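Long-range contacts in oxidoreductase, putative (Neosartorya fumigata, PDB 6SKX), which catalyses, as a fungal reductive aminase, the NADPH-dependent formation of amines, probably by reducing imines derived from carbonyl compounds and amines: residues 233-238 with 260-265; 180-185 with 252-257; 213-218 with 273-278; 14-19 with 122-127. All coordinates share one frame; numbering follows the deposited sequence.

Interaction 1: 233-238 with 260-265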
# COMPACT_ATOMS: atom_id res chain seq x y z
N MET A 233 -7.36 5.07 19.37
CA MET A 233 -6.01 4.52 19.67
C MET A 233 -5.09 4.72 18.45
O MET A 233 -3.87 4.80 18.64
CB MET A 233 -6.02 3.03 20.01
CG MET A 233 -7.08 2.58 21.01
SD MET A 233 -6.88 0.80 21.41
CE MET A 233 -8.58 0.22 21.31
N GLN A 234 -5.65 4.75 17.24
CA GLN A 234 -4.87 4.81 15.97
C GLN A 234 -4.39 6.25 15.74
O GLN A 234 -3.24 6.42 15.29
CB GLN A 234 -5.67 4.22 14.81
CG GLN A 234 -5.60 2.70 14.79
CD GLN A 234 -6.17 2.09 13.53
OE1 GLN A 234 -5.78 2.44 12.43
NE2 GLN A 234 -7.11 1.18 13.69
N LEU A 235 -5.19 7.25 16.09
CA LEU A 235 -4.77 8.68 16.03
C LEU A 235 -3.54 8.96 16.92
O LEU A 235 -2.70 9.81 16.52
CB LEU A 235 -5.96 9.55 16.43
CG LEU A 235 -6.77 10.10 15.25
CD1 LEU A 235 -8.07 10.74 15.71
CD2 LEU A 235 -5.94 11.09 14.46
N VAL A 236 -3.39 8.27 18.06
CA VAL A 236 -2.21 8.43 18.96
C VAL A 236 -1.04 7.69 18.30
O VAL A 236 0.11 8.19 18.37
CB VAL A 236 -2.47 8.06 20.45
CG1 VAL A 236 -3.91 7.70 20.77
CG2 VAL A 236 -1.54 6.98 21.01
N GLY A 237 -1.33 6.56 17.65
CA GLY A 237 -0.39 5.82 16.78
C GLY A 237 0.15 6.71 15.67
O GLY A 237 1.39 6.74 15.48
N ILE A 238 -0.72 7.46 14.99
CA ILE A 238 -0.30 8.39 13.89
C ILE A 238 0.58 9.51 14.47
O ILE A 238 1.56 9.85 13.80
CB ILE A 238 -1.50 8.95 13.09
CG1 ILE A 238 -1.94 7.98 12.00
CG2 ILE A 238 -1.16 10.28 12.45
CD1 ILE A 238 -2.40 6.66 12.50
N GLU A 260 -6.28 13.83 9.15
CA GLU A 260 -7.47 14.71 8.98
C GLU A 260 -8.74 13.85 8.90
O GLU A 260 -9.67 14.12 9.67
CB GLU A 260 -7.28 15.67 7.80
N PHE A 261 -8.78 12.79 8.09
CA PHE A 261 -10.02 11.96 7.92
C PHE A 261 -10.36 11.23 9.22
O PHE A 261 -11.56 10.96 9.46
CB PHE A 261 -9.93 10.93 6.78
CG PHE A 261 -9.93 11.51 5.39
CD1 PHE A 261 -11.05 12.12 4.87
CD2 PHE A 261 -8.79 11.45 4.60
CE1 PHE A 261 -11.04 12.67 3.60
CE2 PHE A 261 -8.77 12.02 3.33
CZ PHE A 261 -9.90 12.61 2.83
N MET A 262 -9.36 10.84 10.00
CA MET A 262 -9.63 10.10 11.26
C MET A 262 -10.24 11.08 12.27
O MET A 262 -11.23 10.66 12.92
CB MET A 262 -8.38 9.42 11.81
CG MET A 262 -8.20 8.02 11.25
SD MET A 262 -7.11 6.96 12.24
CE MET A 262 -5.53 7.59 11.68
N GLN A 263 -9.75 12.33 12.33
CA GLN A 263 -10.31 13.43 13.17
C GLN A 263 -11.77 13.69 12.78
O GLN A 263 -12.65 13.54 13.67
CB GLN A 263 -9.53 14.74 13.02
CG GLN A 263 -8.03 14.53 13.01
CD GLN A 263 -7.24 15.61 13.70
OE1 GLN A 263 -6.74 16.55 13.07
NE2 GLN A 263 -7.11 15.46 15.00
N LYS A 264 -12.06 14.04 11.52
CA LYS A 264 -13.45 14.34 11.09
C LYS A 264 -14.38 13.22 11.58
O LYS A 264 -15.48 13.55 12.04
CB LYS A 264 -13.53 14.60 9.58
CG LYS A 264 -12.99 15.95 9.09
N ALA A 265 -13.95 11.95 11.56
CA ALA A 265 -14.77 10.77 11.91
C ALA A 265 -15.01 10.64 13.44
O ALA A 265 -16.13 10.23 13.81
CB ALA A 265 -14.16 9.50 11.36
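Met262 lies against Gln234, Leu235 and Ile238 where helices 231-248 and 256-267 pack side by side, nearly antiparallel. The axes of the two short segments approach to 10.4 Å at 152°, a spacing filled by side chains. At the base of Met262, CB touches Leu235, 3.9 Å from CG, and the CD2 branch lies only slightly farther off. The two side chains slide past each other in opposite directions, with the root of the methionine against the isobutyl group. One step out, Met262 CG packs against a methyl of Leu278. The sulfur then passes the foot of Gln234, with SD 4.0 Å from CB. A bend at chi3 (-79°) places CE tip to tip with Ile238: CE is 3.4 Å from CD1, tighter than ordinary methyl contact, and 3.6 Å from CG1. Leu235 also reaches past Met262, its CD1 lying 4.1 Å from the backbone N of Gln263, while its CD2 faces the aliphatic CG of Gln263. Gln234 offers this contact only its base: the chain runs on extended beyond CG, and OE1 is hydrogen-bonded to the hydroxyl of Tyr175 of the second subunit. The Gln234 side chain also touches Ser229 of its own chain, a cofactor-binding residue. No hydrogen bond joins the two segments. Their cohesion is therefore dispersion between flexible methionine and branched aliphatic groups, whereas the amide of Gln234 is directed to the dimer interface.

Interaction 2: 180-185 with 252-257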
# COMPACT_ATOMS: atom_id res chain seq x y z
N GLY A 180 3.49 4.82 1.26
CA GLY A 180 3.86 3.99 2.42
C GLY A 180 5.31 3.54 2.34
O GLY A 180 6.05 3.69 3.33
N PHE A 181 5.70 3.00 1.18
CA PHE A 181 7.07 2.49 0.94
C PHE A 181 8.10 3.60 1.18
O PHE A 181 9.14 3.29 1.80
CB PHE A 181 7.19 1.93 -0.47
CG PHE A 181 8.61 1.78 -0.94
CD1 PHE A 181 9.33 0.63 -0.64
CD2 PHE A 181 9.21 2.76 -1.72
CE1 PHE A 181 10.64 0.47 -1.09
CE2 PHE A 181 10.51 2.60 -2.17
CZ PHE A 181 11.22 1.46 -1.85
N LEU A 182 7.82 4.81 0.69
CA LEU A 182 8.73 5.98 0.78
C LEU A 182 8.82 6.45 2.24
O LEU A 182 9.96 6.59 2.70
CB LEU A 182 8.28 7.10 -0.18
CG LEU A 182 8.58 6.83 -1.66
CD1 LEU A 182 7.91 7.86 -2.55
CD2 LEU A 182 10.08 6.79 -1.94
N HIS A 183 7.70 6.69 2.93
CA HIS A 183 7.66 7.16 4.35
C HIS A 183 8.43 6.16 5.21
O HIS A 183 9.24 6.61 6.02
CB HIS A 183 6.21 7.35 4.85
CG HIS A 183 6.06 8.12 6.12
ND1 HIS A 183 4.81 8.49 6.60
CD2 HIS A 183 6.98 8.57 7.01
CE1 HIS A 183 4.95 9.14 7.75
NE2 HIS A 183 6.29 9.24 8.01
N ALA A 184 8.23 4.85 4.97
CA ALA A 184 8.82 3.75 5.77
C ALA A 184 10.32 3.65 5.53
O ALA A 184 11.07 3.58 6.53
CB ALA A 184 8.13 2.44 5.42
N THR A 185 10.75 3.57 4.26
CA THR A 185 12.18 3.44 3.88
C THR A 185 12.97 4.67 4.36
O THR A 185 14.11 4.50 4.82
CB THR A 185 12.35 3.18 2.38
OG1 THR A 185 11.63 2.00 2.06
CG2 THR A 185 13.81 2.98 2.01
N ALA A 252 6.56 14.11 7.25
CA ALA A 252 5.35 13.37 7.66
C ALA A 252 4.16 13.68 6.75
O ALA A 252 3.02 13.25 7.07
CB ALA A 252 5.05 13.73 9.10
N GLU A 253 4.36 14.41 5.64
CA GLU A 253 3.23 14.94 4.80
C GLU A 253 2.32 13.78 4.34
O GLU A 253 1.09 13.92 4.41
CB GLU A 253 3.77 15.72 3.60
CG GLU A 253 4.36 17.08 3.94
CD GLU A 253 3.43 18.06 4.64
OE1 GLU A 253 2.22 18.02 4.38
OE2 GLU A 253 3.92 18.87 5.46
N PHE A 254 2.92 12.66 3.94
CA PHE A 254 2.26 11.43 3.43
C PHE A 254 1.15 10.91 4.34
O PHE A 254 0.22 10.32 3.75
CB PHE A 254 3.27 10.31 3.28
CG PHE A 254 4.06 10.33 2.00
CD1 PHE A 254 3.42 10.41 0.77
CD2 PHE A 254 5.44 10.23 2.03
CE1 PHE A 254 4.15 10.39 -0.40
CE2 PHE A 254 6.17 10.20 0.86
CZ PHE A 254 5.52 10.28 -0.36
N ILE A 255 1.23 11.08 5.67
CA ILE A 255 0.24 10.49 6.65
C ILE A 255 -0.74 11.56 7.16
O ILE A 255 -1.74 11.17 7.81
CB ILE A 255 0.95 9.76 7.82
CG1 ILE A 255 0.06 8.68 8.45
CG2 ILE A 255 1.43 10.73 8.89
CD1 ILE A 255 0.82 7.67 9.31
N ARG A 256 -0.52 12.85 6.83
CA ARG A 256 -1.37 13.98 7.29
C ARG A 256 -2.80 13.86 6.78
O ARG A 256 -3.74 14.01 7.56
CB ARG A 256 -0.72 15.34 6.97
CG ARG A 256 0.49 15.65 7.86
CD ARG A 256 0.56 17.07 8.37
NE ARG A 256 1.38 17.20 9.58
CZ ARG A 256 2.72 17.27 9.60
NH1 ARG A 256 3.42 17.24 8.48
NH2 ARG A 256 3.35 17.38 10.76
N PRO A 257 -3.04 13.52 5.48
CA PRO A 257 -4.40 13.35 4.99
C PRO A 257 -5.18 12.29 5.79
O PRO A 257 -6.32 12.54 6.09
CB PRO A 257 -4.22 12.95 3.52
CG PRO A 257 -2.87 13.54 3.18
CD PRO A 257 -2.04 13.30 4.43
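His183 and Leu182, on the long helix 162-188, meet Phe254 and its neighbours in a buried, largely apolar contact within the helical C-terminal domain. The opposing residues are Ala252, at the end of a loop, and the short 3-10 segment 253-255, leading into helix 256-267. CA atoms of His183 and Phe254 are 6.9 Å apart, and their side chains slide past each other in opposite directions. With CG anti to the backbone N (chi1 -166°), the ring of His183 is carried toward the turn: ND1 lies 4.1 Å from Phe254 CB, and CE1 is 4.2 Å from Ala252 CA. Ile255 comes in at the ring's edge, its CG2 near the imidazole plane and 4.0 Å from CE1; the two side chains cross at about a right angle. Phe254 in turn reaches back to Leu182, whose CB is 3.9 Å from CE2 and whose CD1 is 4.0 Å from CZ. Beyond this pair, the Phe254 ring meets Phe261 of the second subunit, planes at about 35°, while Ile255 packs on helix 231-248. The far nitrogen of the histidine, NE2, is hydrogen-bonded to Ser245 OG. Nothing polar bridges the two segments themselves; the imidazole packs through ND1 and CE1 and is tethered at NE2. Such apolar, buried surroundings would be expected to disfavour its protonated, charged form.

Interaction 3: 213-218 with 273-278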
# COMPACT_ATOMS: atom_id res chain seq x y z
N LYS A 213 -9.27 -7.13 2.83
CA LYS A 213 -10.45 -7.95 2.43
C LYS A 213 -11.53 -7.78 3.52
O LYS A 213 -12.68 -7.38 3.20
CB LYS A 213 -10.06 -9.42 2.26
CG LYS A 213 -9.29 -9.74 0.98
CD LYS A 213 -8.68 -11.14 0.99
CE LYS A 213 -8.13 -11.55 -0.35
NZ LYS A 213 -7.12 -12.62 -0.22
N GLY A 214 -11.16 -8.01 4.78
CA GLY A 214 -12.02 -7.81 5.96
C GLY A 214 -12.67 -6.43 5.97
O GLY A 214 -13.88 -6.36 6.24
N MET A 215 -11.91 -5.38 5.65
CA MET A 215 -12.40 -3.98 5.65
C MET A 215 -13.44 -3.76 4.55
O MET A 215 -14.36 -2.93 4.74
CB MET A 215 -11.28 -2.97 5.42
CG MET A 215 -10.33 -2.78 6.60
SD MET A 215 -9.02 -1.67 6.02
CE MET A 215 -7.79 -1.85 7.31
N ALA A 216 -13.29 -4.44 3.41
CA ALA A 216 -14.21 -4.28 2.27
C ALA A 216 -15.56 -4.89 2.64
O ALA A 216 -16.58 -4.26 2.31
CB ALA A 216 -13.64 -4.89 1.00
N LYS A 217 -15.56 -6.05 3.31
CA LYS A 217 -16.78 -6.74 3.82
C LYS A 217 -17.53 -5.79 4.77
O LYS A 217 -18.77 -5.68 4.63
CB LYS A 217 -16.43 -8.06 4.51
CG LYS A 217 -17.58 -8.73 5.26
N GLN A 218 -16.81 -5.11 5.68
CA GLN A 218 -17.38 -4.12 6.62
C GLN A 218 -18.03 -2.98 5.84
O GLN A 218 -19.02 -2.43 6.33
CB GLN A 218 -16.33 -3.58 7.61
CG GLN A 218 -15.87 -4.59 8.66
CD GLN A 218 -14.98 -4.04 9.76
OE1 GLN A 218 -14.56 -4.78 10.65
NE2 GLN A 218 -14.69 -2.75 9.73
N ASP A 273 -15.22 2.89 16.26
CA ASP A 273 -15.37 2.09 15.01
C ASP A 273 -13.99 1.87 14.34
O ASP A 273 -12.99 2.49 14.77
CB ASP A 273 -16.43 2.75 14.10
N ASP A 274 -13.94 0.98 13.33
CA ASP A 274 -12.71 0.56 12.59
C ASP A 274 -12.39 1.55 11.45
O ASP A 274 -13.18 2.48 11.22
CB ASP A 274 -12.84 -0.87 12.05
CG ASP A 274 -12.22 -1.93 12.95
OD1 ASP A 274 -11.31 -1.58 13.71
OD2 ASP A 274 -12.65 -3.10 12.86
N ILE A 275 -11.28 1.33 10.75
CA ILE A 275 -10.73 2.20 9.66
C ILE A 275 -11.67 2.16 8.44
O ILE A 275 -11.80 3.18 7.73
CB ILE A 275 -9.28 1.76 9.34
CG1 ILE A 275 -8.26 2.90 9.46
CG2 ILE A 275 -9.18 1.07 8.00
CD1 ILE A 275 -8.63 4.14 8.68
N SER A 276 -12.34 1.03 8.20
CA SER A 276 -13.41 0.88 7.18
C SER A 276 -14.40 2.05 7.26
O SER A 276 -14.89 2.49 6.19
CB SER A 276 -14.11 -0.45 7.34
OG SER A 276 -14.57 -0.63 8.67
N SER A 277 -14.66 2.58 8.46
CA SER A 277 -15.67 3.63 8.74
C SER A 277 -15.34 4.94 7.99
O SER A 277 -16.25 5.79 7.88
CB SER A 277 -15.79 3.88 10.23
OG SER A 277 -14.69 4.64 10.71
N LEU A 278 -14.11 5.11 7.52
CA LEU A 278 -13.65 6.37 6.86
C LEU A 278 -14.22 6.48 5.44
O LEU A 278 -14.10 7.59 4.83
CB LEU A 278 -12.12 6.40 6.84
CG LEU A 278 -11.44 7.40 7.79
CD1 LEU A 278 -11.73 7.05 9.23
CD2 LEU A 278 -9.94 7.44 7.56
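Met215 and Ser276 bring helix 194-221 and the 3-10 turn 275-278 close, their CA atoms 5.2 Å apart, with little side chain between the backbones. Ser276 CB sits 3.6 Å from the carbonyl O of Met215. Its OG occupies the position between backbone N and carbonyl carbon (chi1 53°) and lies 3.6 Å from Gln218 CB. Met215, its chain extended beyond CG, crosses Ile275 at a slant. Its terminal methyl presses on the branch methyl of Ile275, CE to CG2 being 3.3 Å, tighter than usual van der Waals contact, and SD is almost as near the same CG2. Gln218, one helical turn on, carries its amide past Ser276 toward Asp274. The amide and carboxylate planes are only 12° apart, though the two side chains cross at about a right angle; which amide atom faces which partner is doubtful. The turn is fastened from within: Asp274 O accepts both Ser277 N and Ser277 OG, the hydroxyl at 2.7 Å and nearly in line with the carbonyl (175°). Asp274 is further tied to Tyr224 by a backbone hydrogen bond, and Met215 packs on Phe178 of the second subunit. The contact thus joins the residues after helix 256-267 to helix 194-221 in the helical C-terminal domain, of the kind found in the 6-phosphogluconate dehydrogenase superfamily, with Asp274 about 6 Å, side chain to side chain, from the cofactor-binding Ser229.

Interaction 4: 14-19 with 122-127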
# COMPACT_ATOMS: atom_id res chain seq x y z
N THR A 14 5.50 -0.57 -28.04
CA THR A 14 6.59 -1.48 -28.50
C THR A 14 6.31 -2.89 -27.97
O THR A 14 6.32 -3.83 -28.79
CB THR A 14 7.97 -0.91 -28.11
OG1 THR A 14 8.18 0.28 -28.90
CG2 THR A 14 9.12 -1.89 -28.33
N ALA A 15 5.95 -3.03 -26.70
CA ALA A 15 5.58 -4.34 -26.11
C ALA A 15 4.31 -4.91 -26.78
O ALA A 15 4.29 -6.12 -27.01
CB ALA A 15 5.42 -4.22 -24.61
N LEU A 16 3.27 -4.11 -27.08
CA LEU A 16 2.04 -4.63 -27.75
C LEU A 16 2.40 -5.13 -29.16
O LEU A 16 2.00 -6.23 -29.53
CB LEU A 16 0.94 -3.59 -27.84
CG LEU A 16 0.55 -2.87 -26.55
CD1 LEU A 16 -0.69 -2.03 -26.78
CD2 LEU A 16 0.32 -3.84 -25.42
N ALA A 17 3.18 -4.36 -29.92
CA ALA A 17 3.53 -4.71 -31.31
C ALA A 17 4.42 -5.97 -31.34
O ALA A 17 4.09 -6.88 -32.13
CB ALA A 17 4.17 -3.51 -31.96
N SER A 18 5.47 -6.04 -30.52
CA SER A 18 6.36 -7.24 -30.36
C SER A 18 5.52 -8.48 -30.18
O SER A 18 5.73 -9.48 -30.92
CB SER A 18 7.32 -7.19 -29.21
OG SER A 18 8.41 -6.39 -29.56
N ARG A 19 4.63 -8.41 -29.21
CA ARG A 19 3.74 -9.54 -28.85
C ARG A 19 2.85 -9.94 -30.04
O ARG A 19 2.80 -11.15 -30.37
CB ARG A 19 2.95 -9.14 -27.61
CG ARG A 19 2.15 -10.28 -27.02
CD ARG A 19 3.00 -11.48 -26.68
NE ARG A 19 2.02 -12.51 -26.37
CZ ARG A 19 2.23 -13.81 -26.36
NH1 ARG A 19 3.43 -14.31 -26.62
NH2 ARG A 19 1.22 -14.61 -26.09
N SER A 122 7.09 -5.15 -19.60
CA SER A 122 7.74 -6.48 -19.47
C SER A 122 6.71 -7.56 -19.11
O SER A 122 6.97 -8.73 -19.41
CB SER A 122 8.91 -6.43 -18.47
OG SER A 122 8.52 -5.81 -17.24
N MET A 123 5.57 -7.20 -18.50
CA MET A 123 4.49 -8.15 -18.10
C MET A 123 3.62 -8.52 -19.31
O MET A 123 2.85 -9.53 -19.20
CB MET A 123 3.59 -7.54 -17.01
CG MET A 123 4.21 -7.56 -15.60
SD MET A 123 3.37 -6.49 -14.39
CE MET A 123 1.84 -7.36 -14.13
N ILE A 124 3.68 -7.77 -20.42
CA ILE A 124 2.78 -8.01 -21.58
C ILE A 124 3.04 -9.43 -22.12
O ILE A 124 4.23 -9.76 -22.39
CB ILE A 124 2.91 -6.90 -22.66
CG1 ILE A 124 2.27 -5.60 -22.19
CG2 ILE A 124 2.33 -7.35 -24.00
CD1 ILE A 124 0.79 -5.74 -21.87
N GLY A 125 1.98 -10.23 -22.26
CA GLY A 125 2.07 -11.64 -22.73
C GLY A 125 2.18 -12.66 -21.61
O GLY A 125 2.01 -13.84 -21.90
N SER A 126 2.44 -12.24 -20.37
CA SER A 126 2.56 -13.13 -19.19
C SER A 126 1.18 -13.34 -18.59
O SER A 126 0.28 -12.53 -18.79
CB SER A 126 3.50 -12.54 -18.18
OG SER A 126 2.78 -11.81 -17.19
N PRO A 127 0.95 -14.42 -17.82
CA PRO A 127 -0.34 -14.64 -17.15
C PRO A 127 -0.71 -13.60 -16.07
O PRO A 127 -1.84 -13.64 -15.62
CB PRO A 127 -0.19 -16.01 -16.45
CG PRO A 127 1.02 -16.66 -17.12
CD PRO A 127 1.91 -15.52 -17.59
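Ile124 packs on Ala15, Leu16 and Arg19 of helix 11-22, the first helix of the Rossmann-type NADP-binding domain, which starts within the glycine-rich GxGxxG loop. Its branches divide the work. CB faces Ala15 CB at 4.2 Å, and CG2 rests 3.8 Å from the Ala15 carbonyl O, with Arg19 CB beside it. CD1 lies 4.1 Å from Leu16 CD2, the two side chains crossing at a slant. Next in the loop, Gly125 lies under the arginine, its CA over one face of the guanidinium and 3.7 Å from Arg19 NE. A bend at chi2 (57°) places Arg19 CD near this glycine, and the absence of a side chain there lets the arginine settle close to the backbone. The charged end is fixed from outside the two segments: NE donates to Val149 O, and NH2 forms a salt bridge with Glu23. Gly125 shares a backbone hydrogen bond with Leu150, so both sides of the contact are tied to the neighbouring loop. Ile124 also comes close to the cofactor-binding Met12 at the head of the helix. What presents Ile124 and Gly125 is a type II beta turn, Met123 to Ser126, with Gly125 at positive phi (94°). Met123 O closes it by accepting Ser126 N and also Ser126 OG, the hydroxyl lying 3.0 Å away in the carbonyl plane, on a lone pair.

Interaction 4 comes first along the chain and lies alone in the Rossmann-type domain; the other three share the helical C-terminal domain, their centres 33 to 43 Å from it. Interactions 1 and 2 both use helix 256-267, have centres 15 Å apart and touch through Ile238 and Ile255. Interaction 1 is nested inside the loop closed by interaction 3, and Leu278 packs on Phe261. Interactions 2 and 3 do not touch, but their segments alternate along the sequence, interlacing helices 162-188 and 194-221 with helix 256-267 and the residues that follow it. Interactions 1 to 3 all reach the second subunit, so this domain's internal packing is continuous with the dimer interface.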